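PDB 3F4L: putative oxidoreductase yhhX from Escherichia coli K-12, which probably acts as an NAD(P)-dependent oxidoreductase of the Gfo/Idh/MocA family, possibly a scyllo-inositol dehydrogenase that uses NADP+. Local coordinates for residues I138-G141 against K142-E145; A259-M262 against P263-G267. One frame throughout, in Å; residues are numbered along the deposited sequence.

Contact 1: I138-G141 against K142-E145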
loop_
_atom_site.group_PDB
_atom_site.type_symbol
_atom_site.label_atom_id
_atom_site.label_comp_id
_atom_site.label_asym_id
_atom_site.label_seq_id
_atom_site.Cartn_x
_atom_site.Cartn_y
_atom_site.Cartn_z
ATOM N N ILE A 138 10.924 15.591 2.333
ATOM C CA ILE A 138 11.834 14.836 1.479
ATOM C C ILE A 138 13.122 15.624 1.215
ATOM O O ILE A 138 14.228 15.090 1.362
ATOM C CB ILE A 138 11.160 14.466 0.133
ATOM C CG1 ILE A 138 10.086 13.407 0.377
ATOM C CG2 ILE A 138 12.195 13.940 -0.857
ATOM C CD1 ILE A 138 9.220 13.112 -0.838
ATOM N N GLU A 139 12.980 16.899 0.864
ATOM C CA GLU A 139 14.133 17.733 0.563
ATOM C C GLU A 139 14.941 18.171 1.786
ATOM O O GLU A 139 16.008 18.753 1.627
ATOM C CB GLU A 139 13.701 18.971 -0.241
ATOM C CG GLU A 139 12.944 18.647 -1.533
ATOM C CD GLU A 139 12.645 19.880 -2.379
ATOM O OE1 GLU A 139 12.535 20.990 -1.815
ATOM O OE2 GLU A 139 12.502 19.740 -3.611
ATOM N N SER A 140 14.461 17.886 2.996
ATOM C CA SER A 140 15.197 18.294 4.200
ATOM C C SER A 140 16.444 17.450 4.454
ATOM O O SER A 140 17.397 17.917 5.082
ATOM C CB SER A 140 14.303 18.224 5.442
ATOM O OG SER A 140 14.090 16.878 5.831
ATOM N N GLY A 141 16.438 16.214 3.963
ATOM C CA GLY A 141 17.570 15.326 4.176
ATOM C C GLY A 141 17.478 14.566 5.491
ATOM O O GLY A 141 18.256 13.640 5.746
ATOM N N LYS A 142 16.520 14.947 6.329
ATOM C CA LYS A 142 16.325 14.306 7.636
ATOM C C LYS A 142 15.921 12.828 7.589
ATOM O O LYS A 142 16.215 12.075 8.515
ATOM C CB LYS A 142 15.265 15.068 8.439
ATOM C CG LYS A 142 15.646 16.494 8.765
ATOM C CD LYS A 142 14.446 17.272 9.265
ATOM C CE LYS A 142 14.828 18.700 9.577
ATOM N NZ LYS A 142 13.648 19.489 10.003
ATOM N N LEU A 143 15.234 12.426 6.522
ATOM C CA LEU A 143 14.775 11.048 6.371
ATOM C C LEU A 143 15.846 10.153 5.758
ATOM O O LEU A 143 15.719 8.926 5.766
ATOM C CB LEU A 143 13.526 11.009 5.487
ATOM C CG LEU A 143 12.252 11.723 5.963
ATOM C CD1 LEU A 143 12.565 13.142 6.391
ATOM C CD2 LEU A 143 11.245 11.744 4.827
ATOM N N GLY A 144 16.892 10.770 5.216
ATOM C CA GLY A 144 17.953 9.997 4.598
ATOM C C GLY A 144 17.469 9.468 3.262
ATOM O O GLY A 144 16.473 9.956 2.731
ATOM N N GLU A 145 18.144 8.460 2.719
ATOM C CA GLU A 145 17.742 7.915 1.427
ATOM C C GLU A 145 16.274 7.472 1.430
ATOM O O GLU A 145 15.867 6.630 2.230
ATOM C CB GLU A 145 18.635 6.734 1.041
ATOM C CG GLU A 145 18.434 6.293 -0.400
ATOM C CD GLU A 145 19.086 4.965 -0.698
ATOM O OE1 GLU A 145 20.277 4.798 -0.351
ATOM O OE2 GLU A 145 18.410 4.087 -1.280
HETATM O O HOH W 1 14.734 13.711 4.114
#
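Ser140 and Lys142 meet where helix 129-140 gives way to a type I beta turn, Gly141 to Gly144, that feeds strand 146-152 of the C-terminal alpha/beta domain. The serine hydroxyl accepts a hydrogen bond from the amide of Lys142: Lys142 N lies 3.1 Å from Ser140 OG, and the bond is fairly straight (160° at the hydrogen). OG stands between its own backbone N and carbonyl carbon (chi1 74°), a position from which it reaches both Lys142 N and, one turn back in the helix, Ala137 O, to which it is also hydrogen-bonded; together the two partners hold its rotation. This is the tight part of the contact. The lysine chain runs alongside the serine, with Lys142 CG 3.3 Å from Ser140 OG and Lys142 CD 3.9 Å from Ser140 CB. Beyond CG it is extended and leads away past Leu277 and Tyr279 to a salt bridge between NZ and Glu289. Gly141, with positive phi, is the first residue to leave the helical path and lies on the solvent side of the contact. Its carbonyl closes the turn, Gly144 N donating a hydrogen bond to Gly141 O at 3.2 Å. Across the bend itself the touch is light: Leu143 is buried against Val238 and Leu277, and its CD1 comes no nearer than 4.1 Å to Ser140 OG. Ile138, whose side chain sets the helix against Val238, Leu186 and Phe187, takes part through its carbonyl. A water bridges the helix end and the turn: it accepts a hydrogen bond from Leu143 N, 2.8 Å from the water oxygen, and donates one to Ile138 O at 3.1 Å.

Contact 2: A259-M262 against P263-G267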
loop_
_atom_site.group_PDB
_atom_site.type_symbol
_atom_site.label_atom_id
_atom_site.label_comp_id
_atom_site.label_asym_id
_atom_site.label_seq_id
_atom_site.Cartn_x
_atom_site.Cartn_y
_atom_site.Cartn_z
ATOM N N ALA A 259 -16.988 26.445 -0.015
ATOM C CA ALA A 259 -17.695 27.120 1.068
ATOM C C ALA A 259 -17.865 28.605 0.771
ATOM O O ALA A 259 -18.315 29.374 1.620
ATOM C CB ALA A 259 -16.940 26.934 2.378
ATOM N N ASN A 260 -17.488 28.997 -0.439
ATOM C CA ASN A 260 -17.604 30.378 -0.892
ATOM C C ASN A 260 -16.642 31.348 -0.212
ATOM O O ASN A 260 -16.981 32.506 0.032
ATOM C CB ASN A 260 -19.056 30.860 -0.736
ATOM C CG ASN A 260 -19.334 32.137 -1.508
ATOM O OD1 ASN A 260 -18.869 32.307 -2.637
ATOM N ND2 ASN A 260 -20.111 33.039 -0.909
ATOM N N ILE A 261 -15.444 30.866 0.099
ATOM C CA ILE A 261 -14.406 31.689 0.706
ATOM C C ILE A 261 -13.339 31.801 -0.381
ATOM O O ILE A 261 -12.777 30.792 -0.818
ATOM C CB ILE A 261 -13.793 31.017 1.952
ATOM C CG1 ILE A 261 -14.886 30.763 2.992
ATOM C CG2 ILE A 261 -12.699 31.899 2.539
ATOM C CD1 ILE A 261 -14.386 30.097 4.267
HETATM N N MSE A 262 -13.069 33.022 -0.827
HETATM C CA MSE A 262 -12.099 33.232 -1.897
HETATM C C MSE A 262 -10.671 33.464 -1.415
HETATM O O MSE A 262 -10.441 33.809 -0.256
HETATM C CB MSE A 262 -12.545 34.407 -2.775
HETATM C CG MSE A 262 -13.894 34.206 -3.474
HETATM SE SE MSE A 262 -13.985 32.668 -4.658
HETATM C CE MSE A 262 -15.105 31.500 -3.600
ATOM N N PRO A 263 -9.685 33.269 -2.308
ATOM C CA PRO A 263 -8.274 33.466 -1.953
ATOM C C PRO A 263 -8.030 34.855 -1.375
ATOM O O PRO A 263 -8.601 35.837 -1.843
ATOM C CB PRO A 263 -7.556 33.264 -3.281
ATOM C CG PRO A 263 -8.414 32.253 -3.970
ATOM C CD PRO A 263 -9.810 32.783 -3.694
ATOM N N GLY A 264 -7.188 34.933 -0.350
ATOM C CA GLY A 264 -6.892 36.220 0.252
ATOM C C GLY A 264 -7.840 36.629 1.365
ATOM O O GLY A 264 -7.509 37.496 2.173
ATOM N N GLU A 265 -9.021 36.022 1.404
ATOM C CA GLU A 265 -9.999 36.333 2.440
ATOM C C GLU A 265 -9.613 35.641 3.742
ATOM O O GLU A 265 -9.049 34.549 3.734
ATOM C CB GLU A 265 -11.398 35.887 2.007
ATOM C CG GLU A 265 -12.061 36.818 1.007
ATOM C CD GLU A 265 -13.363 36.263 0.452
ATOM O OE1 GLU A 265 -14.115 35.616 1.212
ATOM O OE2 GLU A 265 -13.641 36.486 -0.746
ATOM N N PRO A 266 -9.914 36.271 4.887
ATOM C CA PRO A 266 -9.562 35.644 6.163
ATOM C C PRO A 266 -10.116 34.225 6.292
ATOM O O PRO A 266 -11.284 33.974 5.997
ATOM C CB PRO A 266 -10.155 36.609 7.194
ATOM C CG PRO A 266 -11.324 37.211 6.464
ATOM C CD PRO A 266 -10.743 37.470 5.098
ATOM N N GLY A 267 -9.262 33.297 6.717
ATOM C CA GLY A 267 -9.685 31.918 6.888
ATOM C C GLY A 267 -9.575 31.035 5.658
ATOM O O GLY A 267 -9.857 29.839 5.736
#
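Met262 and Glu265 bracket a type II beta turn closed by the bond from Glu265 N to Met262 O (3.1 Å), with Pro263 and Gly264 at its corners and a positive phi of 88° at the glycine. Just upstream, Asn260, also at positive phi, is the C-prime residue of the Schellman motif that ends helix 253-258, so a helix stop and a Pro-Gly turn follow one another almost directly. The Glu265 side chain reaches across to the start of the turn. Its CG is anti to the carbonyl carbon (chi1 -77°) and the chain is extended beyond it, which carries the carboxylate to the backbone of Met262. There OE1 accepts a weak hydrogen bond, Glu265 OE1 lying 3.5 Å from Met262 N at 160°. The same glutamate thus engages Met262 twice, at N through the carboxylate and at O through its own amide. The two side chains lie side by side and point the same way, bringing Glu265 OE2 close alongside Met262 CB, at 3.1 Å. Ile261 meets the carboxylate more loosely through its methyl branch, with CG2 4.2 Å from Glu265 OE1; that same CG2 lies 4.3 Å from Pro266 O, where the chain returns past the isoleucine. Met262, present as selenomethionine, is bent at chi2 and chi3, and its end leads away from the turn; the proline ring abuts its root, Pro263 CD lying 3.3 Å from Met262 CB. The carboxylate side is exposed, whereas the proline side is backed by the fold: Pro263 rests on Leu257 of helix 253-258, on Phe268, and on Pro20 and Tyr21 of helix 12-22, where Met262 also touches Pro20, and strand 275-280 follows further along the chain.

From the N terminus, the chain first completes the parallel sheet of the Rossmann domain, then enters helix 129-140. Contact 1 closes the short turn from that helix into strand 146-152, a central strand of the mixed sheet. Contact 2 comes later, in the loop between helix 253-258 and strand 275-280. The two are in series, neither nested nor crossed, with centres 34 Å apart and nearest atoms about 24 Å apart. Contact 1 ties a helix end to the mixed sheet within the C-terminal domain; contact 2 sets a surface turn against helix 12-22 of the Rossmann domain. Strand 275-280, which follows contact 2, packs against residues of contact 1.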